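Local coordinates for protein RNA polymerase ECF-subfamily sigma factor (Streptomyces venezuelae, PDB 6DXO) that probably directs RNA polymerase to specific promoters as an ECF sigma factor needed for aerial mycelium formation, and is bound here by its anti-sigma factor, at residues Glu41-Glu46 with Asn75-His80; Ser45-Arg50 with Ala67-Ile72; Leu93-Arg98 with Arg140-Leu145; Pro101-Cys106 with Lys132-Arg137. One frame throughout, in Å; residues are numbered along the deposited sequence.

Contact 1. Residues Glu41-Glu46 with Asn75-His80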
loop_
_atom_site.group_PDB
_atom_site.type_symbol
_atom_site.label_atom_id
_atom_site.label_comp_id
_atom_site.label_asym_id
_atom_site.label_seq_id
_atom_site.Cartn_x
_atom_site.Cartn_y
_atom_site.Cartn_z
ATOM N N GLU A 41 6.998 4.405 -3.873
ATOM C CA GLU A 41 5.651 3.966 -4.248
ATOM C C GLU A 41 5.723 2.750 -5.159
ATOM O O GLU A 41 4.987 1.775 -4.966
ATOM C CB GLU A 41 4.873 5.098 -4.943
ATOM C CG GLU A 41 4.574 6.305 -4.048
ATOM C CD GLU A 41 4.148 7.547 -4.832
ATOM O OE1 GLU A 41 4.174 7.515 -6.076
ATOM O OE2 GLU A 41 3.783 8.553 -4.191
ATOM N N ASP A 42 6.606 2.801 -6.157
ATOM C CA ASP A 42 6.747 1.708 -7.119
ATOM C C ASP A 42 7.202 0.399 -6.470
ATOM O O ASP A 42 6.666 -0.673 -6.769
ATOM C CB ASP A 42 7.705 2.083 -8.255
ATOM C CG ASP A 42 7.103 3.089 -9.225
ATOM O OD1 ASP A 42 5.878 3.339 -9.151
ATOM O OD2 ASP A 42 7.859 3.621 -10.071
ATOM N N LEU A 43 8.191 0.484 -5.586
ATOM C CA LEU A 43 8.657 -0.707 -4.887
ATOM C C LEU A 43 7.619 -1.223 -3.874
ATOM O O LEU A 43 7.615 -2.394 -3.513
ATOM C CB LEU A 43 10.029 -0.467 -4.228
ATOM C CG LEU A 43 11.220 -0.224 -5.167
ATOM C CD1 LEU A 43 12.501 -0.034 -4.356
ATOM C CD2 LEU A 43 11.389 -1.343 -6.170
ATOM N N THR A 44 6.726 -0.352 -3.419
ATOM C CA THR A 44 5.679 -0.804 -2.502
ATOM C C THR A 44 4.734 -1.681 -3.297
ATOM O O THR A 44 4.374 -2.790 -2.876
ATOM C CB THR A 44 4.927 0.405 -1.869
ATOM O OG1 THR A 44 5.841 1.154 -1.060
ATOM C CG2 THR A 44 3.786 -0.083 -0.976
ATOM N N SER A 45 4.358 -1.194 -4.471
ATOM C CA SER A 45 3.516 -1.955 -5.388
ATOM C C SER A 45 4.180 -3.274 -5.744
ATOM O O SER A 45 3.564 -4.330 -5.649
ATOM C CB SER A 45 3.259 -1.142 -6.657
ATOM O OG SER A 45 2.646 -1.934 -7.654
ATOM N N GLU A 46 5.446 -3.219 -6.151
ATOM C CA GLU A 46 6.166 -4.458 -6.478
ATOM C C GLU A 46 6.255 -5.472 -5.321
ATOM O O GLU A 46 6.190 -6.688 -5.553
ATOM C CB GLU A 46 7.560 -4.147 -7.017
ATOM C CG GLU A 46 8.273 -5.367 -7.593
ATOM C CD GLU A 46 7.526 -5.975 -8.779
ATOM O OE1 GLU A 46 6.861 -5.217 -9.521
ATOM O OE2 GLU A 46 7.601 -7.211 -8.970
ATOM N N ASN A 75 14.593 -7.233 -0.149
ATOM C CA ASN A 75 15.165 -7.877 -1.339
ATOM C C ASN A 75 15.073 -6.948 -2.558
ATOM O O ASN A 75 16.023 -6.824 -3.327
ATOM C CB ASN A 75 14.461 -9.222 -1.669
ATOM C CG ASN A 75 14.769 -10.365 -0.670
ATOM O OD1 ASN A 75 15.846 -10.450 -0.089
ATOM N ND2 ASN A 75 13.804 -11.270 -0.509
ATOM N N LEU A 76 13.924 -6.293 -2.733
ATOM C CA LEU A 76 13.710 -5.368 -3.851
ATOM C C LEU A 76 14.568 -4.112 -3.796
ATOM O O LEU A 76 15.053 -3.643 -4.814
ATOM C CB LEU A 76 12.234 -4.944 -3.931
ATOM C CG LEU A 76 11.248 -5.968 -4.479
ATOM C CD1 LEU A 76 9.831 -5.509 -4.208
ATOM C CD2 LEU A 76 11.460 -6.168 -5.967
ATOM N N VAL A 77 14.734 -3.551 -2.608
ATOM C CA VAL A 77 15.579 -2.381 -2.455
ATOM C C VAL A 77 17.029 -2.773 -2.755
ATOM O O VAL A 77 17.739 -2.033 -3.424
ATOM C CB VAL A 77 15.434 -1.756 -1.054
ATOM C CG1 VAL A 77 16.575 -0.778 -0.778
ATOM C CG2 VAL A 77 14.062 -1.044 -0.932
ATOM N N ALA A 78 17.441 -3.946 -2.280
ATOM C CA ALA A 78 18.799 -4.447 -2.514
ATOM C C ALA A 78 19.045 -4.660 -4.000
ATOM O O ALA A 78 20.058 -4.220 -4.545
ATOM C CB ALA A 78 19.019 -5.749 -1.759
ATOM N N ASP A 79 18.103 -5.337 -4.647
ATOM C CA ASP A 79 18.197 -5.642 -6.066
ATOM C C ASP A 79 17.840 -4.442 -6.940
ATOM O O ASP A 79 18.017 -4.483 -8.157
ATOM C CB ASP A 79 17.304 -6.838 -6.419
ATOM C CG ASP A 79 17.774 -8.136 -5.769
ATOM O OD1 ASP A 79 18.972 -8.235 -5.423
ATOM O OD2 ASP A 79 16.946 -9.058 -5.609
ATOM N N HIS A 80 17.351 -3.371 -6.319
ATOM C CA HIS A 80 16.920 -2.189 -7.065
ATOM C C HIS A 80 18.080 -1.547 -7.807
ATOM O O HIS A 80 18.087 -1.511 -9.035
ATOM C CB HIS A 80 16.246 -1.161 -6.145
ATOM C CG HIS A 80 15.887 0.121 -6.832
ATOM N ND1 HIS A 80 16.337 1.352 -6.396
ATOM C CD2 HIS A 80 15.136 0.368 -7.929
ATOM C CE1 HIS A 80 15.876 2.296 -7.193
ATOM N NE2 HIS A 80 15.141 1.726 -8.134
#

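Contact 2. Residues Ser45-Arg50 with Ala67-Ile72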
loop_
_atom_site.group_PDB
_atom_site.type_symbol
_atom_site.label_atom_id
_atom_site.label_comp_id
_atom_site.label_asym_id
_atom_site.label_seq_id
_atom_site.Cartn_x
_atom_site.Cartn_y
_atom_site.Cartn_z
ATOM N N SER A 45 4.358 -1.194 -4.471
ATOM C CA SER A 45 3.516 -1.955 -5.388
ATOM C C SER A 45 4.180 -3.274 -5.744
ATOM O O SER A 45 3.564 -4.330 -5.649
ATOM C CB SER A 45 3.259 -1.142 -6.657
ATOM O OG SER A 45 2.646 -1.934 -7.654
ATOM N N GLU A 46 5.446 -3.219 -6.151
ATOM C CA GLU A 46 6.166 -4.458 -6.478
ATOM C C GLU A 46 6.255 -5.472 -5.321
ATOM O O GLU A 46 6.190 -6.688 -5.553
ATOM C CB GLU A 46 7.560 -4.147 -7.017
ATOM C CG GLU A 46 8.273 -5.367 -7.593
ATOM C CD GLU A 46 7.526 -5.975 -8.779
ATOM O OE1 GLU A 46 6.861 -5.217 -9.521
ATOM O OE2 GLU A 46 7.601 -7.211 -8.970
ATOM N N THR A 47 6.403 -4.983 -4.093
ATOM C CA THR A 47 6.457 -5.851 -2.922
ATOM C C THR A 47 5.172 -6.660 -2.803
ATOM O O THR A 47 5.195 -7.877 -2.663
ATOM C CB THR A 47 6.688 -5.053 -1.625
ATOM O OG1 THR A 47 7.996 -4.457 -1.648
ATOM C CG2 THR A 47 6.561 -5.941 -0.407
ATOM N N PHE A 48 4.038 -5.974 -2.863
ATOM C CA PHE A 48 2.769 -6.689 -2.795
ATOM C C PHE A 48 2.537 -7.631 -3.979
ATOM O O PHE A 48 1.988 -8.738 -3.811
ATOM C CB PHE A 48 1.607 -5.706 -2.629
ATOM C CG PHE A 48 1.487 -5.168 -1.245
ATOM C CD1 PHE A 48 2.147 -3.990 -0.875
ATOM C CD2 PHE A 48 0.738 -5.842 -0.294
ATOM C CE1 PHE A 48 2.044 -3.504 0.426
ATOM C CE2 PHE A 48 0.618 -5.354 1.003
ATOM C CZ PHE A 48 1.274 -4.182 1.371
ATOM N N LEU A 49 2.930 -7.197 -5.172
ATOM C CA LEU A 49 2.752 -8.034 -6.357
ATOM C C LEU A 49 3.548 -9.338 -6.257
ATOM O O LEU A 49 3.089 -10.400 -6.701
ATOM C CB LEU A 49 3.104 -7.265 -7.635
ATOM C CG LEU A 49 2.044 -6.270 -8.120
ATOM C CD1 LEU A 49 2.572 -5.442 -9.278
ATOM C CD2 LEU A 49 0.781 -7.012 -8.530
ATOM N N ARG A 50 4.734 -9.262 -5.659
ATOM C CA ARG A 50 5.561 -10.447 -5.484
ATOM C C ARG A 50 4.938 -11.404 -4.466
ATOM O O ARG A 50 4.909 -12.616 -4.684
ATOM C CB ARG A 50 6.983 -10.058 -5.064
ATOM C CG ARG A 50 7.944 -11.214 -4.956
ATOM C CD ARG A 50 8.574 -11.529 -6.298
ATOM N NE ARG A 50 9.561 -10.525 -6.686
ATOM C CZ ARG A 50 10.867 -10.639 -6.466
ATOM N NH1 ARG A 50 11.344 -11.718 -5.861
ATOM N NH2 ARG A 50 11.696 -9.680 -6.851
ATOM N N ALA A 67 6.032 -9.628 8.293
ATOM C CA ALA A 67 7.468 -9.870 8.233
ATOM C C ALA A 67 7.905 -10.307 6.838
ATOM O O ALA A 67 8.962 -9.932 6.365
ATOM C CB ALA A 67 7.887 -10.909 9.285
ATOM N N TRP A 68 7.064 -11.086 6.165
ATOM C CA TRP A 68 7.372 -11.548 4.819
ATOM C C TRP A 68 7.408 -10.375 3.850
ATOM O O TRP A 68 8.306 -10.261 3.025
ATOM C CB TRP A 68 6.302 -12.562 4.381
ATOM C CG TRP A 68 6.596 -13.274 3.115
ATOM C CD1 TRP A 68 7.806 -13.709 2.674
ATOM C CD2 TRP A 68 5.640 -13.667 2.125
ATOM N NE1 TRP A 68 7.673 -14.335 1.458
ATOM C CE2 TRP A 68 6.349 -14.330 1.099
ATOM C CE3 TRP A 68 4.255 -13.501 1.998
ATOM C CZ2 TRP A 68 5.716 -14.842 -0.044
ATOM C CZ3 TRP A 68 3.626 -14.002 0.862
ATOM C CH2 TRP A 68 4.354 -14.676 -0.138
ATOM N N LEU A 69 6.416 -9.498 3.964
ATOM C CA LEU A 69 6.381 -8.303 3.128
ATOM C C LEU A 69 7.677 -7.502 3.318
ATOM O O LEU A 69 8.297 -7.078 2.365
ATOM C CB LEU A 69 5.170 -7.444 3.489
ATOM C CG LEU A 69 3.806 -7.966 3.008
ATOM C CD1 LEU A 69 2.661 -7.123 3.565
ATOM C CD2 LEU A 69 3.731 -8.017 1.479
ATOM N N VAL A 70 8.071 -7.306 4.565
ATOM C CA VAL A 70 9.263 -6.524 4.864
ATOM C C VAL A 70 10.517 -7.154 4.258
ATOM O O VAL A 70 11.381 -6.465 3.690
ATOM C CB VAL A 70 9.405 -6.291 6.379
ATOM C CG1 VAL A 70 10.771 -5.724 6.696
ATOM C CG2 VAL A 70 8.294 -5.341 6.868
ATOM N N THR A 71 10.602 -8.474 4.340
ATOM C CA THR A 71 11.754 -9.161 3.787
ATOM C C THR A 71 11.763 -9.111 2.264
ATOM O O THR A 71 12.815 -8.994 1.661
ATOM C CB THR A 71 11.880 -10.612 4.339
ATOM O OG1 THR A 71 10.685 -11.352 4.053
ATOM C CG2 THR A 71 12.056 -10.578 5.838
ATOM N N ILE A 72 10.581 -9.154 1.641
ATOM C CA ILE A 72 10.481 -8.963 0.199
ATOM C C ILE A 72 10.910 -7.569 -0.240
ATOM O O ILE A 72 11.618 -7.418 -1.232
ATOM C CB ILE A 72 9.045 -9.247 -0.316
ATOM C CG1 ILE A 72 8.756 -10.749 -0.279
ATOM C CG2 ILE A 72 8.849 -8.691 -1.733
ATOM C CD1 ILE A 72 7.276 -11.074 -0.384
#

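Contact 3. Residues Leu93-Arg98 with Arg140-Leu145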
loop_
_atom_site.group_PDB
_atom_site.type_symbol
_atom_site.label_atom_id
_atom_site.label_comp_id
_atom_site.label_asym_id
_atom_site.label_seq_id
_atom_site.Cartn_x
_atom_site.Cartn_y
_atom_site.Cartn_z
ATOM N N LEU A 93 -3.845 -0.723 -16.154
ATOM C CA LEU A 93 -3.493 -0.067 -14.902
ATOM C C LEU A 93 -2.044 0.406 -14.810
ATOM O O LEU A 93 -1.765 1.418 -14.171
ATOM C CB LEU A 93 -3.873 -0.950 -13.704
ATOM C CG LEU A 93 -5.386 -1.031 -13.466
ATOM C CD1 LEU A 93 -5.757 -2.139 -12.487
ATOM C CD2 LEU A 93 -5.931 0.315 -12.997
ATOM N N ASP A 94 -1.110 -0.314 -15.424
ATOM C CA ASP A 94 0.270 0.161 -15.403
ATOM C C ASP A 94 0.434 1.323 -16.388
ATOM O O ASP A 94 1.302 2.175 -16.223
ATOM C CB ASP A 94 1.275 -0.966 -15.658
ATOM C CG ASP A 94 1.355 -1.359 -17.108
ATOM O OD1 ASP A 94 0.663 -2.316 -17.506
ATOM O OD2 ASP A 94 2.120 -0.716 -17.852
ATOM N N ALA A 95 -0.429 1.363 -17.398
ATOM C CA ALA A 95 -0.524 2.538 -18.255
ATOM C C ALA A 95 -0.929 3.760 -17.429
ATOM O O ALA A 95 -0.379 4.842 -17.603
ATOM C CB ALA A 95 -1.517 2.300 -19.381
ATOM N N VAL A 96 -1.883 3.584 -16.518
ATOM C CA VAL A 96 -2.323 4.693 -15.666
ATOM C C VAL A 96 -1.184 5.220 -14.799
ATOM O O VAL A 96 -1.050 6.422 -14.589
ATOM C CB VAL A 96 -3.508 4.293 -14.748
ATOM C CG1 VAL A 96 -3.849 5.436 -13.806
ATOM C CG2 VAL A 96 -4.719 3.886 -15.570
ATOM N N ARG A 97 -0.362 4.306 -14.285
ATOM C CA ARG A 97 0.744 4.692 -13.419
ATOM C C ARG A 97 1.798 5.517 -14.160
ATOM O O ARG A 97 2.631 6.166 -13.535
ATOM C CB ARG A 97 1.382 3.454 -12.777
ATOM C CG ARG A 97 0.694 2.991 -11.503
ATOM C CD ARG A 97 1.530 3.327 -10.269
ATOM N NE ARG A 97 1.812 4.757 -10.151
ATOM C CZ ARG A 97 2.632 5.286 -9.247
ATOM N NH1 ARG A 97 3.254 4.504 -8.377
ATOM N NH2 ARG A 97 2.832 6.596 -9.210
ATOM N N ARG A 98 1.747 5.498 -15.491
ATOM C CA ARG A 98 2.720 6.222 -16.315
ATOM C C ARG A 98 2.320 7.670 -16.627
ATOM O O ARG A 98 3.162 8.478 -17.022
ATOM C CB ARG A 98 3.003 5.460 -17.613
ATOM C CG ARG A 98 3.708 4.126 -17.416
ATOM C CD ARG A 98 4.086 3.511 -18.751
ATOM N NE ARG A 98 2.909 3.185 -19.548
ATOM C CZ ARG A 98 2.554 1.949 -19.881
ATOM N NH1 ARG A 98 3.294 0.921 -19.493
ATOM N NH2 ARG A 98 1.467 1.742 -20.609
ATOM N N ARG A 140 -6.563 10.252 -23.683
ATOM C CA ARG A 140 -5.900 10.245 -24.984
ATOM C C ARG A 140 -4.472 9.721 -24.851
ATOM O O ARG A 140 -3.987 8.983 -25.714
ATOM C CB ARG A 140 -5.924 11.639 -25.638
ATOM C CG ARG A 140 -4.584 12.350 -25.634
ATOM C CD ARG A 140 -4.389 13.198 -26.887
ATOM N NE ARG A 140 -5.223 14.395 -26.892
ATOM C CZ ARG A 140 -4.830 15.584 -26.444
ATOM N NH1 ARG A 140 -3.609 15.739 -25.951
ATOM N NH2 ARG A 140 -5.656 16.619 -26.489
ATOM N N THR A 141 -3.818 10.074 -23.748
ATOM C CA THR A 141 -2.470 9.590 -23.468
ATOM C C THR A 141 -2.438 8.091 -23.181
ATOM O O THR A 141 -1.501 7.398 -23.582
ATOM C CB THR A 141 -1.834 10.337 -22.297
ATOM O OG1 THR A 141 -1.678 11.717 -22.641
ATOM C CG2 THR A 141 -0.468 9.741 -21.960
ATOM N N LEU A 142 -3.452 7.587 -22.485
ATOM C CA LEU A 142 -3.567 6.148 -22.280
ATOM C C LEU A 142 -3.730 5.458 -23.625
ATOM O O LEU A 142 -3.241 4.345 -23.833
ATOM C CB LEU A 142 -4.766 5.806 -21.395
ATOM C CG LEU A 142 -4.680 6.078 -19.895
ATOM C CD1 LEU A 142 -6.004 5.719 -19.248
ATOM C CD2 LEU A 142 -3.548 5.288 -19.261
ATOM N N ALA A 143 -4.417 6.130 -24.542
ATOM C CA ALA A 143 -4.696 5.564 -25.853
ATOM C C ALA A 143 -3.428 5.410 -26.689
ATOM O O ALA A 143 -3.330 4.495 -27.509
ATOM C CB ALA A 143 -5.722 6.409 -26.587
ATOM N N ARG A 144 -2.458 6.298 -26.481
ATOM C CA ARG A 144 -1.217 6.234 -27.248
ATOM C C ARG A 144 -0.232 5.204 -26.687
ATOM O O ARG A 144 0.165 4.277 -27.395
ATOM C CB ARG A 144 -0.557 7.613 -27.375
ATOM C CG ARG A 144 0.124 8.128 -26.119
ATOM C CD ARG A 144 0.864 9.415 -26.416
ATOM N NE ARG A 144 0.007 10.349 -27.135
ATOM C CZ ARG A 144 -0.700 11.314 -26.557
ATOM N NH1 ARG A 144 -0.643 11.486 -25.243
ATOM N NH2 ARG A 144 -1.458 12.114 -27.294
ATOM N N LEU A 145 0.153 5.357 -25.422
ATOM C CA LEU A 145 1.112 4.439 -24.815
ATOM C C LEU A 145 0.487 3.081 -24.506
ATOM O O LEU A 145 1.072 2.261 -23.800
ATOM C CB LEU A 145 1.768 5.052 -23.571
ATOM C CG LEU A 145 0.909 5.645 -22.453
ATOM C CD1 LEU A 145 0.062 4.577 -21.782
ATOM C CD2 LEU A 145 1.802 6.332 -21.433
#

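Contact 4. Residues Pro101-Cys106 with Lys132-Arg137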
loop_
_atom_site.group_PDB
_atom_site.type_symbol
_atom_site.label_atom_id
_atom_site.label_comp_id
_atom_site.label_asym_id
_atom_site.label_seq_id
_atom_site.Cartn_x
_atom_site.Cartn_y
_atom_site.Cartn_z
ATOM N N PRO A 101 1.448 13.442 -12.973
ATOM C CA PRO A 101 0.669 13.620 -11.740
ATOM C C PRO A 101 -0.770 14.103 -11.964
ATOM O O PRO A 101 -1.700 13.467 -11.464
ATOM C CB PRO A 101 1.480 14.664 -10.953
ATOM C CG PRO A 101 2.550 15.159 -11.900
ATOM C CD PRO A 101 2.785 14.043 -12.856
ATOM N N GLN A 102 -0.955 15.199 -12.696
ATOM C CA GLN A 102 -2.296 15.736 -12.920
ATOM C C GLN A 102 -3.228 14.754 -13.642
ATOM O O GLN A 102 -4.360 14.522 -13.205
ATOM C CB GLN A 102 -2.231 17.064 -13.681
ATOM C CG GLN A 102 -1.598 18.191 -12.889
ATOM C CD GLN A 102 -2.421 18.588 -11.679
ATOM O OE1 GLN A 102 -3.375 19.356 -11.791
ATOM N NE2 GLN A 102 -2.055 18.066 -10.514
ATOM N N GLN A 103 -2.762 14.193 -14.752
ATOM C CA GLN A 103 -3.581 13.259 -15.521
ATOM C C GLN A 103 -3.846 11.968 -14.746
ATOM O O GLN A 103 -4.940 11.399 -14.817
ATOM C CB GLN A 103 -2.928 12.944 -16.872
ATOM C CG GLN A 103 -2.850 14.148 -17.805
ATOM C CD GLN A 103 -2.217 13.822 -19.147
ATOM O OE1 GLN A 103 -1.828 12.691 -19.406
ATOM N NE2 GLN A 103 -2.122 14.828 -20.014
ATOM N N GLN A 104 -2.852 11.505 -13.998
ATOM C CA GLN A 104 -3.047 10.282 -13.216
ATOM C C GLN A 104 -4.134 10.470 -12.153
ATOM O O GLN A 104 -5.060 9.675 -12.040
ATOM C CB GLN A 104 -1.744 9.813 -12.566
ATOM C CG GLN A 104 -1.875 8.383 -12.035
ATOM C CD GLN A 104 -0.575 7.794 -11.515
ATOM O OE1 GLN A 104 -0.591 6.947 -10.618
ATOM N NE2 GLN A 104 0.552 8.217 -12.086
ATOM N N GLU A 105 -4.012 11.538 -11.376
ATOM C CA GLU A 105 -4.996 11.853 -10.355
ATOM C C GLU A 105 -6.391 12.052 -10.945
ATOM O O GLU A 105 -7.384 11.636 -10.347
ATOM C CB GLU A 105 -4.589 13.109 -9.589
ATOM C CG GLU A 105 -5.581 13.501 -8.514
ATOM C CD GLU A 105 -5.046 14.580 -7.602
ATOM O OE1 GLU A 105 -4.016 15.196 -7.959
ATOM O OE2 GLU A 105 -5.650 14.804 -6.528
ATOM N N CYS A 106 -6.471 12.700 -12.108
ATOM C CA CYS A 106 -7.771 12.937 -12.732
ATOM C C CYS A 106 -8.467 11.615 -13.077
ATOM O O CYS A 106 -9.616 11.392 -12.701
ATOM C CB CYS A 106 -7.639 13.820 -13.981
ATOM S SG CYS A 106 -9.225 14.414 -14.642
ATOM N N LYS A 132 -12.640 18.859 -17.547
ATOM C CA LYS A 132 -13.051 18.256 -18.810
ATOM C C LYS A 132 -11.877 18.174 -19.785
ATOM O O LYS A 132 -11.708 17.173 -20.477
ATOM C CB LYS A 132 -14.228 19.009 -19.425
ATOM C CG LYS A 132 -15.538 18.775 -18.712
ATOM C CD LYS A 132 -16.666 19.555 -19.366
ATOM C CE LYS A 132 -17.916 19.520 -18.502
ATOM N NZ LYS A 132 -19.072 20.158 -19.181
ATOM N N THR A 133 -11.075 19.235 -19.843
ATOM C CA THR A 133 -9.877 19.219 -20.670
ATOM C C THR A 133 -8.904 18.142 -20.187
ATOM O O THR A 133 -8.358 17.370 -20.979
ATOM C CB THR A 133 -9.169 20.582 -20.650
ATOM O OG1 THR A 133 -10.031 21.570 -21.229
ATOM C CG2 THR A 133 -7.874 20.521 -21.447
ATOM N N LEU A 134 -8.699 18.096 -18.876
ATOM C CA LEU A 134 -7.711 17.204 -18.278
ATOM C C LEU A 134 -8.046 15.733 -18.469
ATOM O O LEU A 134 -7.165 14.918 -18.760
ATOM C CB LEU A 134 -7.547 17.527 -16.789
ATOM C CG LEU A 134 -6.497 16.747 -16.000
ATOM C CD1 LEU A 134 -5.160 16.715 -16.741
ATOM C CD2 LEU A 134 -6.341 17.345 -14.606
ATOM N N GLN A 135 -9.316 15.379 -18.301
ATOM C CA GLN A 135 -9.716 13.993 -18.452
ATOM C C GLN A 135 -9.611 13.570 -19.907
ATOM O O GLN A 135 -9.350 12.408 -20.205
ATOM C CB GLN A 135 -11.136 13.770 -17.932
ATOM C CG GLN A 135 -12.238 14.348 -18.810
ATOM C CD GLN A 135 -13.600 14.125 -18.202
ATOM O OE1 GLN A 135 -13.720 13.526 -17.132
ATOM N NE2 GLN A 135 -14.637 14.596 -18.880
ATOM N N TYR A 136 -9.806 14.525 -20.816
ATOM C CA TYR A 136 -9.662 14.224 -22.228
ATOM C C TYR A 136 -8.202 13.939 -22.568
ATOM O O TYR A 136 -7.892 12.953 -23.240
ATOM C CB TYR A 136 -10.229 15.353 -23.105
ATOM C CG TYR A 136 -9.915 15.147 -24.566
ATOM C CD1 TYR A 136 -10.500 14.107 -25.279
ATOM C CD2 TYR A 136 -9.010 15.971 -25.225
ATOM C CE1 TYR A 136 -10.204 13.897 -26.608
ATOM C CE2 TYR A 136 -8.709 15.768 -26.562
ATOM C CZ TYR A 136 -9.310 14.732 -27.246
ATOM O OH TYR A 136 -9.015 14.519 -28.572
ATOM N N ARG A 137 -7.304 14.793 -22.090
ATOM C CA ARG A 137 -5.885 14.649 -22.388
ATOM C C ARG A 137 -5.333 13.395 -21.728
ATOM O O ARG A 137 -4.416 12.760 -22.247
ATOM C CB ARG A 137 -5.104 15.882 -21.921
ATOM C CG ARG A 137 -5.385 17.140 -22.738
ATOM C CD ARG A 137 -4.753 18.375 -22.108
ATOM N NE ARG A 137 -4.918 19.567 -22.942
ATOM C CZ ARG A 137 -4.657 20.808 -22.537
ATOM N NH1 ARG A 137 -4.227 21.036 -21.302
ATOM N NH2 ARG A 137 -4.836 21.828 -23.366
#

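Contact 1. Residues Glu41-Glu46 with Asn75-His80
The His-80 imidazole meets Leu-43 over one face: methyl CD1 of the leucine stands 4.2 Å above the ring plane, displaced toward the rim. The two side chains cross at about a right angle. CG of His-80, the ring atom nearest that methyl, is set anti to the backbone N (chi1 175°). The same CD1 touches Val-77 CG2 at 3.9 Å. Leu-76 lays its CD1 3.9 Å from Leu-43 O, and its CB faces the other leucine branch. Leucine suits the place because its two methyls serve different partners, CD1 taking Val-77 and His-80 while CD2 takes Leu-76.

Leu-76 packs on Glu-46 as well. Its CD2 lies 3.7 Å from Glu-46 CG, where the apolar part of the glutamate serves as a greasy surface. A glutamate suits this margin because its methylenes pack while its carboxylate OE2 makes a salt bridge with Arg-53.

Leu-43 belongs to the sequence Asp-42 to Ser-45, which probably binds the polymerase core. The two short helical pieces approach to 10.5 Å between axes, at 129° between their directions. Ile-30 of helix 12-31 and Val-34 also touch Leu-43, while Gln-66 of the second chain packs on Thr-44 and Ser-45. The contact thus joins helices 37-53 and 65-79 beside helix 12-31 in the all-helical sigma region 2.

Contact 2. Residues Ser45-Arg50 with Ala67-Ile72
Leu-69, one step on from Trp-68, meets Phe-48 with both methyls: its CD1 lies 3.7 Å from Phe-48 CE2, and CD2 stands 4.0 Å above the ring plane, offset toward the rim. The bond leaving the phenylalanine backbone points away from helix 65-79, but the long ring brings its far end back to the leucine. The carbonyl O of Leu-69 also touches Thr-47, whose CG2 is 3.5 Å away.

Thr-71 turns inward on its own helix, OG1 giving a 2.8 Å hydrogen bond to Trp-68 O. Ile-72 then sets its CG2 3.8 Å from Thr-47 CG2 and 4.1 Å from Arg-50 CB, while its CD1 covers a face of the Trp-68 indole.

Threonine fits here because chi1 of -66° sets OG1 beside the backbone N, which leaves CG2 anti to it, against Leu-69 O and Ile-72 CG2. An alanine in place of Phe-48 would probably open a gap beside both methyls of Leu-69 and leave Tyr-19 without its edge-to-face ring partner. With the axes 9.3 Å apart, the joint is almost wholly apolar, held by shape and burial; the buried Thr-47 hydroxyl is satisfied by Leu-43 O of its own helix.

Contact 3. Residues Leu93-Arg98 with Arg140-Leu145
Ala-95 is the centre of the apolar packing: its CB touches Leu-142 CD2 at 3.6 Å and Leu-145 CD1 at 3.7 Å. The small side chain suits a site where two leucines close in and the alanine backbone itself is touched, Ala-95 C lying 3.5 Å from Leu-142 CD2. Val-96 meets the same methyl with its backbone N at 3.6 Å, its CG2 standing farther off at 4.1 Å.

Leu-145, the first residue to leave the helical conformation after helix 128-144, holds CG between its backbone N and carbonyl carbon (chi1 52°), the crowded position. Its two methyls meet the end of Arg-98, and the two chains run alongside in opposing senses. CD1 lies in the guanidinium plane at the edge, 3.4 Å from Arg-98 NH2, while CD2 is beside NE at 3.8 Å.

The charged interaction lies within helix 89-98, where Arg-98 NH1 and Asp-94 OD2 form a salt bridge of 2.6 Å that holds the group. Asp-94 O and Ala-95 N lie over one guanidinium face, offset toward the rim.

An alanine at Leu-145 would probably take one of the two leucine methyls from Ala-95 CB and leave the guanidinium edge and NE of Arg-98 without their methyl neighbours, though still tied to Asp-94. The chemistry is therefore mixed: methyl packing joins the first and last helices of sigma region 4, and an arginine whose charge is met by Asp-94 borders it on the exposed side.

Contact 4. Residues Pro101-Cys106 with Lys132-Arg137
Gln-102 begins the contact with its backbone, its O lying 3.7 Å from Leu-134 CD2. The side-chain OE1 is turned to another partner, a hydrogen bond with Lys-126.

Gln-103 lends its aliphatic stem: CG packs 3.6 Å from Leu-134 CD1. Its chi2 of -179° sets CD extended beyond CG; the amide then lies beside Arg-137, with NE2 3.7 Å from Arg-137 CB and the two side chains crossing at about a right angle. OE1 makes a weak hydrogen bond with Thr-141. Glutamine suits this margin by offering methylenes to the leucine and an amide to Arg-137 and Thr-141.

The CB of Cys-106 points toward the other helix and meets Leu-134 CG at 3.7 Å. SG, anti to the backbone N, reaches the backbone of Gln-135, the residue after Leu-134, 3.8 Å from its N. Cysteine is slim enough for helices whose axes come within 8.9 Å. Leu-134, with CG also anti to its N (chi1 -177°), lies between Gln-103 and Cys-106.

The helices cross nearly perpendicularly, at -95°. Met-124 of helix 117-124 touches Gln-102, Cys-106 and Leu-134, so three helices meet here, an arrangement consistent with the helix-turn-helix of sigma region 4, in which helix 117-124 precedes helix 128-144.

Contacts 1 and 2 join the same pair, helices 37-53 and 65-79, in region 2, but at different depths: contact 2 is the buried, aliphatic and aromatic part, contact 1 the surface end, edged by a glutamate and a histidine. Contacts 3 and 4 share helix 128-144 in region 4 and are only partly buried; there leucines pack against alanine, valine, cysteine and glutamine stems, with polar or charged groups at the margin. Leu-76 bridges the first two by also packing on Thr-47 and Arg-50. Arg-97 links the two regions, its salt bridge to Asp-42 tying contact 1 to contact 3; contacts 2 and 4, about 30 Å apart between centres, do not touch.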